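Local coordinates for regulatory protein RecX (Lactobacillus salivarius, PDB 3E3V), which probably modulates the activity of the recombinase RecA, and is represented here by a fragment carrying its three successive three-helix domains, at residues Asn66-Asn69 against Tyr70-Tyr74; Leu32-Arg35 against Lys36-Glu39; Tyr51-Glu54 against Ile55-Leu59; Pro86-Ile89 against Lys90-Ser94. All coordinates share one frame; numbering follows the deposited sequence.

Contact 1: Asn66-Asn69 against Tyr70-Tyr74; sequences NDKN and YAESY
Asn66 is the N-cap of helix 67-81, in the second three-helix domain of RecX, and the first turn of that helix closes with Tyr70 N bonded to Asn66 O at 2.9 Å. The cap itself is made by the side chain: Asn66 OD1 accepts from Asn69 N at 3.0 Å, the donor standing 44° out of the carbonyl plane. ND2 of the same amide bonds to Asp63, just before the helix. Backbone bonds then follow in order, Ala71 N to Asp67 O, Glu72 N to Lys68 O and Ser73 N to Asn69 O.

On the surface, Lys68 and Glu72 run side by side and point the same way. The lysine leaves with CG opposite the backbone N (chi1 169°), then bends in its last two torsions, which brings NZ to Glu72 OE2 in a short salt bridge of 2.5 Å. NZ arrives on the syn side of the carboxylate, and OE2 also lies 3.6 Å from Lys68 CG. A glutamine in place of Glu72 would probably leave the Lys68 ammonium without its opposite charge and the bent chain freer to turn. Glu72 CB itself rests 3.4 Å from Lys68 O. At the next residue, Ser73 OG lies 2.8 Å from Tyr70 O and 3.1 Å from Asn69 O, with a single proton to offer the two.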
loop_
_atom_site.group_PDB
_atom_site.type_symbol
_atom_site.label_atom_id
_atom_site.label_comp_id
_atom_site.label_asym_id
_atom_site.label_seq_id
_atom_site.Cartn_x
_atom_site.Cartn_y
_atom_site.Cartn_z
ATOM N N ASN A 66 -7.946 -12.710 1.384
ATOM C CA ASN A 66 -8.906 -11.646 1.633
ATOM C C ASN A 66 -8.242 -10.326 1.267
ATOM O O ASN A 66 -7.537 -9.730 2.081
ATOM C CB ASN A 66 -9.300 -11.636 3.113
ATOM C CG ASN A 66 -10.433 -10.676 3.404
ATOM O OD1 ASN A 66 -10.433 -9.531 2.942
ATOM N ND2 ASN A 66 -11.405 -11.131 4.193
ATOM N N ASP A 67 -8.476 -9.874 0.041
ATOM C CA ASP A 67 -7.874 -8.646 -0.437
ATOM C C ASP A 67 -8.235 -7.381 0.344
ATOM O O ASP A 67 -7.400 -6.483 0.483
ATOM C CB ASP A 67 -8.158 -8.484 -1.936
ATOM C CG ASP A 67 -7.249 -9.360 -2.798
ATOM O OD1 ASP A 67 -6.379 -10.072 -2.235
ATOM O OD2 ASP A 67 -7.391 -9.339 -4.042
ATOM N N LYS A 68 -9.457 -7.290 0.864
ATOM C CA LYS A 68 -9.838 -6.108 1.644
ATOM C C LYS A 68 -8.947 -6.029 2.883
ATOM O O LYS A 68 -8.455 -4.960 3.248
ATOM C CB LYS A 68 -11.308 -6.188 2.061
ATOM C CG LYS A 68 -11.731 -5.150 3.092
ATOM C CD LYS A 68 -13.191 -5.358 3.486
ATOM C CE LYS A 68 -13.425 -5.070 4.970
ATOM N NZ LYS A 68 -13.134 -3.662 5.319
ATOM N N ASN A 69 -8.732 -7.175 3.521
ATOM C CA ASN A 69 -7.881 -7.229 4.701
ATOM C C ASN A 69 -6.410 -7.003 4.320
ATOM O O ASN A 69 -5.667 -6.353 5.047
ATOM C CB ASN A 69 -8.032 -8.576 5.401
ATOM C CG ASN A 69 -7.118 -8.705 6.592
ATOM O OD1 ASN A 69 -7.189 -7.910 7.533
ATOM N ND2 ASN A 69 -6.247 -9.702 6.564
ATOM N N TYR A 70 -5.984 -7.553 3.187
ATOM C CA TYR A 70 -4.601 -7.349 2.750
ATOM C C TYR A 70 -4.342 -5.847 2.608
ATOM O O TYR A 70 -3.431 -5.295 3.220
ATOM C CB TYR A 70 -4.346 -8.003 1.390
ATOM C CG TYR A 70 -2.892 -7.884 0.949
ATOM C CD1 TYR A 70 -1.955 -8.861 1.295
ATOM C CD2 TYR A 70 -2.446 -6.770 0.235
ATOM C CE1 TYR A 70 -0.603 -8.735 0.941
ATOM C CE2 TYR A 70 -1.097 -6.631 -0.120
ATOM C CZ TYR A 70 -0.185 -7.616 0.234
ATOM O OH TYR A 70 1.144 -7.494 -0.117
ATOM N N ALA A 71 -5.159 -5.199 1.783
ATOM C CA ALA A 71 -5.036 -3.768 1.517
ATOM C C ALA A 71 -5.103 -2.901 2.769
ATOM O O ALA A 71 -4.354 -1.937 2.903
ATOM C CB ALA A 71 -6.112 -3.333 0.511
ATOM N N GLU A 72 -6.004 -3.230 3.694
ATOM C CA GLU A 72 -6.113 -2.439 4.908
ATOM C C GLU A 72 -4.876 -2.514 5.801
ATOM O O GLU A 72 -4.434 -1.502 6.344
ATOM C CB GLU A 72 -7.366 -2.838 5.695
ATOM C CG GLU A 72 -8.572 -1.986 5.337
ATOM C CD GLU A 72 -9.847 -2.444 6.020
ATOM O OE1 GLU A 72 -9.785 -2.810 7.214
ATOM O OE2 GLU A 72 -10.911 -2.421 5.364
ATOM N N SER A 73 -4.314 -3.705 5.956
ATOM C CA SER A 73 -3.133 -3.850 6.791
ATOM C C SER A 73 -1.929 -3.191 6.107
ATOM O O SER A 73 -1.071 -2.601 6.773
ATOM C CB SER A 73 -2.859 -5.326 7.056
ATOM O OG SER A 73 -2.670 -6.010 5.836
ATOM N N TYR A 74 -1.866 -3.278 4.782
ATOM C CA TYR A 74 -0.764 -2.645 4.068
ATOM C C TYR A 74 -0.825 -1.146 4.341
ATOM O O TYR A 74 0.179 -0.539 4.704
ATOM C CB TYR A 74 -0.856 -2.894 2.562
ATOM C CG TYR A 74 0.311 -2.273 1.801
ATOM C CD1 TYR A 74 1.614 -2.751 1.976
ATOM C CD2 TYR A 74 0.120 -1.178 0.960
ATOM C CE1 TYR A 74 2.700 -2.146 1.335
ATOM C CE2 TYR A 74 1.200 -0.565 0.312
ATOM C CZ TYR A 74 2.483 -1.054 0.508
ATOM O OH TYR A 74 3.553 -0.441 -0.092
#

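Contact 2: Leu32-Arg35 against Lys36-Glu39; sequences LRTR and KEVE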
loop_
_atom_site.group_PDB
_atom_site.type_symbol
_atom_site.label_atom_id
_atom_site.label_comp_id
_atom_site.label_asym_id
_atom_site.label_seq_id
_atom_site.Cartn_x
_atom_site.Cartn_y
_atom_site.Cartn_z
ATOM N N LEU A 32 1.211 -12.417 4.426
ATOM C CA LEU A 32 -0.141 -12.227 3.927
ATOM C C LEU A 32 0.061 -12.090 2.411
ATOM O O LEU A 32 1.082 -11.559 1.977
ATOM C CB LEU A 32 -0.736 -10.944 4.527
ATOM C CG LEU A 32 -2.240 -10.889 4.825
ATOM C CD1 LEU A 32 -2.604 -11.921 5.887
ATOM C CD2 LEU A 32 -2.608 -9.484 5.319
ATOM N N ARG A 33 -0.881 -12.578 1.606
ATOM C CA ARG A 33 -0.739 -12.503 0.149
ATOM C C ARG A 33 -2.032 -12.084 -0.543
ATOM O O ARG A 33 -3.124 -12.452 -0.101
ATOM C CB ARG A 33 -0.301 -13.865 -0.410
ATOM C CG ARG A 33 0.998 -14.407 0.150
ATOM C CD ARG A 33 2.179 -13.537 -0.256
ATOM N NE ARG A 33 3.450 -14.056 0.238
ATOM C CZ ARG A 33 4.581 -13.354 0.266
ATOM N NH1 ARG A 33 4.601 -12.100 -0.172
ATOM N NH2 ARG A 33 5.694 -13.904 0.735
ATOM N N THR A 34 -1.911 -11.317 -1.628
ATOM C CA THR A 34 -3.087 -10.877 -2.370
ATOM C C THR A 34 -3.565 -12.094 -3.125
ATOM O O THR A 34 -2.829 -13.070 -3.253
ATOM C CB THR A 34 -2.782 -9.780 -3.435
ATOM O OG1 THR A 34 -2.012 -10.353 -4.495
ATOM C CG2 THR A 34 -2.026 -8.604 -2.832
ATOM N N ARG A 35 -4.793 -12.037 -3.624
ATOM C CA ARG A 35 -5.344 -13.144 -4.391
ATOM C C ARG A 35 -4.438 -13.441 -5.582
ATOM O O ARG A 35 -4.060 -14.587 -5.817
ATOM C CB ARG A 35 -6.750 -12.796 -4.888
ATOM C CG ARG A 35 -7.320 -13.804 -5.879
ATOM C CD ARG A 35 -8.757 -13.478 -6.263
ATOM N NE ARG A 35 -9.257 -14.403 -7.276
ATOM C CZ ARG A 35 -10.538 -14.547 -7.602
ATOM N NH1 ARG A 35 -11.473 -13.827 -6.993
ATOM N NH2 ARG A 35 -10.886 -15.409 -8.548
ATOM N N LYS A 36 -4.073 -12.394 -6.318
ATOM C CA LYS A 36 -3.225 -12.551 -7.496
ATOM C C LYS A 36 -1.847 -13.143 -7.182
ATOM O O LYS A 36 -1.299 -13.903 -7.987
ATOM C CB LYS A 36 -3.071 -11.208 -8.219
ATOM C CG LYS A 36 -2.724 -11.355 -9.694
ATOM C CD LYS A 36 -2.188 -10.065 -10.281
ATOM C CE LYS A 36 -1.738 -10.265 -11.721
ATOM N NZ LYS A 36 -1.063 -9.045 -12.252
ATOM N N GLU A 37 -1.277 -12.803 -6.027
ATOM C CA GLU A 37 0.027 -13.350 -5.644
ATOM C C GLU A 37 -0.042 -14.871 -5.540
ATOM O O GLU A 37 0.905 -15.576 -5.896
ATOM C CB GLU A 37 0.490 -12.786 -4.296
ATOM C CG GLU A 37 1.199 -11.444 -4.365
ATOM C CD GLU A 37 1.708 -11.007 -3.008
ATOM O OE1 GLU A 37 0.879 -10.827 -2.093
ATOM O OE2 GLU A 37 2.938 -10.852 -2.846
ATOM N N VAL A 38 -1.160 -15.374 -5.023
ATOM C CA VAL A 38 -1.355 -16.812 -4.885
ATOM C C VAL A 38 -1.827 -17.347 -6.231
ATOM O O VAL A 38 -1.383 -18.392 -6.687
ATOM C CB VAL A 38 -2.430 -17.141 -3.814
ATOM C CG1 VAL A 38 -2.569 -18.649 -3.657
ATOM C CG2 VAL A 38 -2.053 -16.519 -2.486
ATOM N N GLU A 39 -2.724 -16.597 -6.860
ATOM C CA GLU A 39 -3.301 -16.945 -8.151
ATOM C C GLU A 39 -2.222 -17.267 -9.182
ATOM O O GLU A 39 -2.416 -18.127 -10.044
ATOM C CB GLU A 39 -4.179 -15.794 -8.627
ATOM C CG GLU A 39 -5.400 -16.223 -9.383
ATOM C CD GLU A 39 -6.487 -15.176 -9.336
ATOM O OE1 GLU A 39 -6.211 -13.998 -9.675
ATOM O OE2 GLU A 39 -7.622 -15.534 -8.961
#
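Thr34 and Glu37 cross at about a right angle and bond to each other twice, the capping box that starts helix 35-39. Thr34 OG1 sits between its own backbone N and carbonyl carbon (chi1 69°), turned to the helix start, where it accepts from Glu37 N at 3.0 Å. In return Glu37 sends its extended chain back over the cap, and OE1 takes Thr34 N at 2.9 Å through its anti lone pair. Both residues of the box have a further partner in Lys96: its carbonyl oxygen bonds Thr34 OG1, and its ammonium makes a salt bridge with OE2, the other oxygen of the Glu37 carboxylate.

Arg33 also meets this carboxylate nearly crosswise, the guanidinium and carboxylate planes standing 85° apart. This is a loose salt bridge, with a weak hydrogen bond from Arg33 NH1 to Glu37 OE2 at 3.4 Å, while Arg33 CD packs 3.5 Å from Glu37 OE1. Arg35 and Glu39 form a firmer salt bridge. From a fully stretched chain, Arg35 NE reaches Glu39 OE2 at 2.6 Å; the oxygen lies close to the guanidinium plane, at its edge, though the two flat groups are turned 62° to each other.

Val38 lays CG2 3.8 Å from Arg33 CB. Around this short helix, Arg33 and Val38 pack on helix 14-29, Arg35, Val38 and Glu39 on Ile56 of helix 49-61, and Thr34 on Asp67 and Tyr70 of helix 67-81.

Contact 3: Tyr51-Glu54 against Ile55-Leu59; sequences YISE and IINKL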
loop_
_atom_site.group_PDB
_atom_site.type_symbol
_atom_site.label_atom_id
_atom_site.label_comp_id
_atom_site.label_asym_id
_atom_site.label_seq_id
_atom_site.Cartn_x
_atom_site.Cartn_y
_atom_site.Cartn_z
ATOM N N TYR A 51 -8.010 -25.831 -11.972
ATOM C CA TYR A 51 -7.765 -26.135 -10.569
ATOM C C TYR A 51 -7.401 -24.935 -9.689
ATOM O O TYR A 51 -7.782 -24.884 -8.519
ATOM C CB TYR A 51 -6.679 -27.208 -10.484
ATOM C CG TYR A 51 -7.008 -28.452 -11.290
ATOM C CD1 TYR A 51 -8.204 -29.142 -11.080
ATOM C CD2 TYR A 51 -6.128 -28.938 -12.259
ATOM C CE1 TYR A 51 -8.517 -30.282 -11.810
ATOM C CE2 TYR A 51 -6.430 -30.079 -12.997
ATOM C CZ TYR A 51 -7.628 -30.747 -12.767
ATOM O OH TYR A 51 -7.942 -31.877 -13.490
ATOM N N ILE A 52 -6.662 -23.979 -10.243
ATOM C CA ILE A 52 -6.275 -22.789 -9.488
ATOM C C ILE A 52 -7.520 -22.086 -8.966
ATOM O O ILE A 52 -7.589 -21.697 -7.799
ATOM C CB ILE A 52 -5.477 -21.802 -10.368
ATOM C CG1 ILE A 52 -4.068 -22.346 -10.604
ATOM C CG2 ILE A 52 -5.413 -20.438 -9.705
ATOM C CD1 ILE A 52 -3.188 -21.441 -11.441
ATOM N N SER A 53 -8.507 -21.940 -9.840
ATOM C CA SER A 53 -9.753 -21.292 -9.481
ATOM C C SER A 53 -10.479 -22.011 -8.351
ATOM O O SER A 53 -11.086 -21.373 -7.488
ATOM C CB SER A 53 -10.668 -21.220 -10.697
ATOM O OG SER A 53 -11.933 -20.706 -10.323
ATOM N N GLU A 54 -10.433 -23.342 -8.366
ATOM C CA GLU A 54 -11.093 -24.126 -7.327
ATOM C C GLU A 54 -10.389 -23.867 -5.996
ATOM O O GLU A 54 -11.029 -23.635 -4.971
ATOM C CB GLU A 54 -11.035 -25.618 -7.672
ATOM C CG GLU A 54 -11.817 -26.519 -6.723
ATOM C CD GLU A 54 -11.554 -28.001 -6.973
ATOM O OE1 GLU A 54 -11.624 -28.431 -8.147
ATOM O OE2 GLU A 54 -11.276 -28.732 -5.997
ATOM N N ILE A 55 -9.064 -23.890 -6.029
ATOM C CA ILE A 55 -8.241 -23.654 -4.843
ATOM C C ILE A 55 -8.433 -22.243 -4.291
ATOM O O ILE A 55 -8.628 -22.057 -3.090
ATOM C CB ILE A 55 -6.750 -23.880 -5.176
ATOM C CG1 ILE A 55 -6.551 -25.331 -5.612
ATOM C CG2 ILE A 55 -5.870 -23.574 -3.958
ATOM C CD1 ILE A 55 -5.138 -25.661 -6.041
ATOM N N ILE A 56 -8.405 -21.252 -5.179
ATOM C CA ILE A 56 -8.570 -19.857 -4.781
ATOM C C ILE A 56 -9.917 -19.570 -4.107
ATOM O O ILE A 56 -9.965 -18.898 -3.084
ATOM C CB ILE A 56 -8.411 -18.901 -5.996
ATOM C CG1 ILE A 56 -6.991 -19.007 -6.565
ATOM C CG2 ILE A 56 -8.717 -17.454 -5.580
ATOM C CD1 ILE A 56 -5.894 -18.620 -5.596
ATOM N N ASN A 57 -11.007 -20.062 -4.686
ATOM C CA ASN A 57 -12.329 -19.844 -4.108
ATOM C C ASN A 57 -12.444 -20.473 -2.729
ATOM O O ASN A 57 -13.056 -19.906 -1.823
ATOM C CB ASN A 57 -13.415 -20.415 -5.015
ATOM C CG ASN A 57 -13.611 -19.589 -6.262
ATOM O OD1 ASN A 57 -13.779 -18.372 -6.191
ATOM N ND2 ASN A 57 -13.587 -20.244 -7.417
ATOM N N LYS A 58 -11.873 -21.658 -2.583
ATOM C CA LYS A 58 -11.897 -22.355 -1.307
ATOM C C LYS A 58 -11.119 -21.524 -0.290
ATOM O O LYS A 58 -11.579 -21.311 0.833
ATOM C CB LYS A 58 -11.265 -23.744 -1.453
ATOM C CG LYS A 58 -11.200 -24.554 -0.165
ATOM C CD LYS A 58 -12.548 -24.637 0.511
ATOM C CE LYS A 58 -12.640 -25.887 1.367
ATOM N NZ LYS A 58 -12.496 -27.112 0.532
ATOM N N LEU A 59 -9.939 -21.051 -0.684
ATOM C CA LEU A 59 -9.127 -20.234 0.211
ATOM C C LEU A 59 -9.854 -18.946 0.592
ATOM O O LEU A 59 -9.752 -18.479 1.726
ATOM C CB LEU A 59 -7.787 -19.895 -0.441
ATOM C CG LEU A 59 -6.874 -21.086 -0.727
ATOM C CD1 LEU A 59 -5.570 -20.594 -1.367
ATOM C CD2 LEU A 59 -6.585 -21.831 0.560
#
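Asn57 holds its flat carboxamide over Ser53, and the Ser53 carbonyl oxygen stands well off the amide plane, on the side toward the helix backbone. ND2 comes within 2.7 Å of Ser53 O, yet its N-H bonds point badly for it and no hydrogen bond forms; the oxygen is instead bonded to Asn57 N at 3.1 Å. The amide carbon Asn57 CG is 3.3 Å from the same Ser53 O, put there by a first torsion that sets CG beside the backbone N (chi1 -72°). The other flat group, the Tyr51 ring, is poorly ordered and turns away toward Asp16 and Ile17 of helix 14-29.

All this lies on helix 49-61, in the first three-helix domain of RecX, with polar residues on one flank and isoleucines on the other. On the apolar flank Ile52 and Ile56 lie alongside each other, pointing the same way, with Ile52 CG2 at 3.8 Å from Ile56 CG1. Ile56 N bonds nearly straight to Ile52 O at 2.8 Å, and Ile55 N to Tyr51 O in much the same way. Beyond the pair, Ile52 packs on Leu42 and Arg43, while Ile56 touches Val38 and Glu39 of helix 35-39. Ile55 folds CG1 down to 3.2 Å from Tyr51 O.

Contact 4: Pro86-Ile89 against Lys90-Ser94; sequences PKVI and KLNLS
Backbone hydrogen bonds come first: Lys90 N reaches Pro86 O at 2.8 Å, and the next three, Leu91 N to Lys87 O, Asn92 N to Val88 O and Leu93 N to Ile89 O, repeat the pattern up helix 86-94. Lys90 O accepts from both Ser94 N and Ser94 OG, the hydroxyl standing 40° above the carbonyl plane.

Apolar contact is made by Ile89 and Leu93, which lie side by side, CG2 of the isoleucine 4.1 Å from CD1 of the leucine. Both pack on Tyr74 of helix 67-81. Leu91 sits on the outer side, its CG wedged 3.4 Å from Val88 O because chi1 (74°) leaves it between backbone N and carbonyl carbon.

Among the polar side chains, Asn92 runs parallel to Val88 and lays ND2 3.8 Å from Val88 CG1, while ND2 also bonds weakly to Tyr74 OH. Replacing it by an alanine would probably leave the Tyr74 hydroxyl without this mate and Val88 CG1 less well covered. Lys90 carries its ammonium away to a salt bridge with Asp100. With Ile89 and Leu93 turned in against helices 67-81 and 100-107 and Lys87 and Leu91 exposed, this is a helix with one buried face, packed in the second three-helix domain of RecX.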
loop_
_atom_site.group_PDB
_atom_site.type_symbol
_atom_site.label_atom_id
_atom_site.label_comp_id
_atom_site.label_asym_id
_atom_site.label_seq_id
_atom_site.Cartn_x
_atom_site.Cartn_y
_atom_site.Cartn_z
ATOM N N PRO A 86 -0.896 8.647 0.009
ATOM C CA PRO A 86 -1.911 7.825 -0.663
ATOM C C PRO A 86 -1.586 7.336 -2.056
ATOM O O PRO A 86 -1.780 6.158 -2.360
ATOM C CB PRO A 86 -3.154 8.728 -0.657
ATOM C CG PRO A 86 -2.962 9.533 0.586
ATOM C CD PRO A 86 -1.496 9.896 0.507
ATOM N N LYS A 87 -1.093 8.230 -2.909
ATOM C CA LYS A 87 -0.804 7.848 -4.287
ATOM C C LYS A 87 0.258 6.772 -4.457
ATOM O O LYS A 87 0.125 5.910 -5.322
ATOM C CB LYS A 87 -0.427 9.073 -5.110
ATOM C CG LYS A 87 -1.537 10.111 -5.215
ATOM C CD LYS A 87 -1.098 11.238 -6.140
ATOM C CE LYS A 87 -1.972 12.469 -5.993
ATOM N NZ LYS A 87 -1.327 13.619 -6.706
ATOM N N VAL A 88 1.314 6.818 -3.648
ATOM C CA VAL A 88 2.353 5.805 -3.760
ATOM C C VAL A 88 1.857 4.522 -3.095
ATOM O O VAL A 88 2.094 3.419 -3.587
ATOM C CB VAL A 88 3.688 6.277 -3.115
ATOM C CG1 VAL A 88 4.700 5.133 -3.103
ATOM C CG2 VAL A 88 4.272 7.445 -3.940
ATOM N N ILE A 89 1.151 4.662 -1.986
ATOM C CA ILE A 89 0.619 3.489 -1.295
ATOM C C ILE A 89 -0.286 2.737 -2.274
ATOM O O ILE A 89 -0.257 1.510 -2.354
ATOM C CB ILE A 89 -0.178 3.911 -0.028
ATOM C CG1 ILE A 89 0.801 4.480 1.016
ATOM C CG2 ILE A 89 -0.937 2.719 0.555
ATOM C CD1 ILE A 89 0.144 5.211 2.189
ATOM N N LYS A 90 -1.059 3.493 -3.046
ATOM C CA LYS A 90 -1.981 2.916 -4.009
ATOM C C LYS A 90 -1.290 2.176 -5.149
ATOM O O LYS A 90 -1.704 1.079 -5.514
ATOM C CB LYS A 90 -2.909 3.999 -4.588
ATOM C CG LYS A 90 -4.020 3.424 -5.489
ATOM C CD LYS A 90 -4.819 4.518 -6.223
ATOM C CE LYS A 90 -5.883 3.909 -7.134
ATOM N NZ LYS A 90 -5.302 2.912 -8.101
ATOM N N LEU A 91 -0.249 2.770 -5.725
ATOM C CA LEU A 91 0.449 2.099 -6.806
ATOM C C LEU A 91 1.178 0.874 -6.268
ATOM O O LEU A 91 1.390 -0.087 -6.999
ATOM C CB LEU A 91 1.416 3.054 -7.525
ATOM C CG LEU A 91 2.746 3.511 -6.930
ATOM C CD1 LEU A 91 3.807 2.414 -7.056
ATOM C CD2 LEU A 91 3.207 4.755 -7.692
ATOM N N ASN A 92 1.563 0.887 -4.993
ATOM C CA ASN A 92 2.226 -0.290 -4.427
ATOM C C ASN A 92 1.178 -1.399 -4.367
ATOM O O ASN A 92 1.446 -2.556 -4.716
ATOM C CB ASN A 92 2.791 -0.007 -3.027
ATOM C CG ASN A 92 4.022 0.881 -3.066
ATOM O OD1 ASN A 92 4.710 0.950 -4.072
ATOM N ND2 ASN A 92 4.303 1.555 -1.966
ATOM N N LEU A 93 -0.021 -1.033 -3.928
ATOM C CA LEU A 93 -1.136 -1.974 -3.861
ATOM C C LEU A 93 -1.458 -2.515 -5.260
ATOM O O LEU A 93 -1.697 -3.715 -5.426
ATOM C CB LEU A 93 -2.372 -1.285 -3.267
ATOM C CG LEU A 93 -2.270 -1.023 -1.757
ATOM C CD1 LEU A 93 -3.339 -0.041 -1.296
ATOM C CD2 LEU A 93 -2.405 -2.350 -1.035
ATOM N N SER A 94 -1.480 -1.634 -6.262
ATOM C CA SER A 94 -1.762 -2.061 -7.640
ATOM C C SER A 94 -0.703 -3.034 -8.142
ATOM O O SER A 94 -1.008 -3.957 -8.898
ATOM C CB SER A 94 -1.805 -0.867 -8.605
ATOM O OG SER A 94 -2.881 -0.008 -8.330
#

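How the contacts relate
Contacts 2 and 3 share the first three-helix domain and touch where Ile56 packs on Arg35 and Val38; contacts 1 and 4 share the second and meet where Tyr74 lies against Ile89, Asn92 and Leu93. The domains join through contacts 1 and 2, Asp67 OD1 probably accepting from Arg35 N while Tyr70 packs on Thr34. Contacts 1 and 2 are both helix starts, rich in caps and salt bridges, though 1 lies on the surface and 2 is partly buried. Contacts 3 and 4, also partly buried, are helix bodies, each pairing aliphatic with polar side chains; 4 lies about 5 Å from the chain's centre and 3 about 25 Å, measured from contact centres.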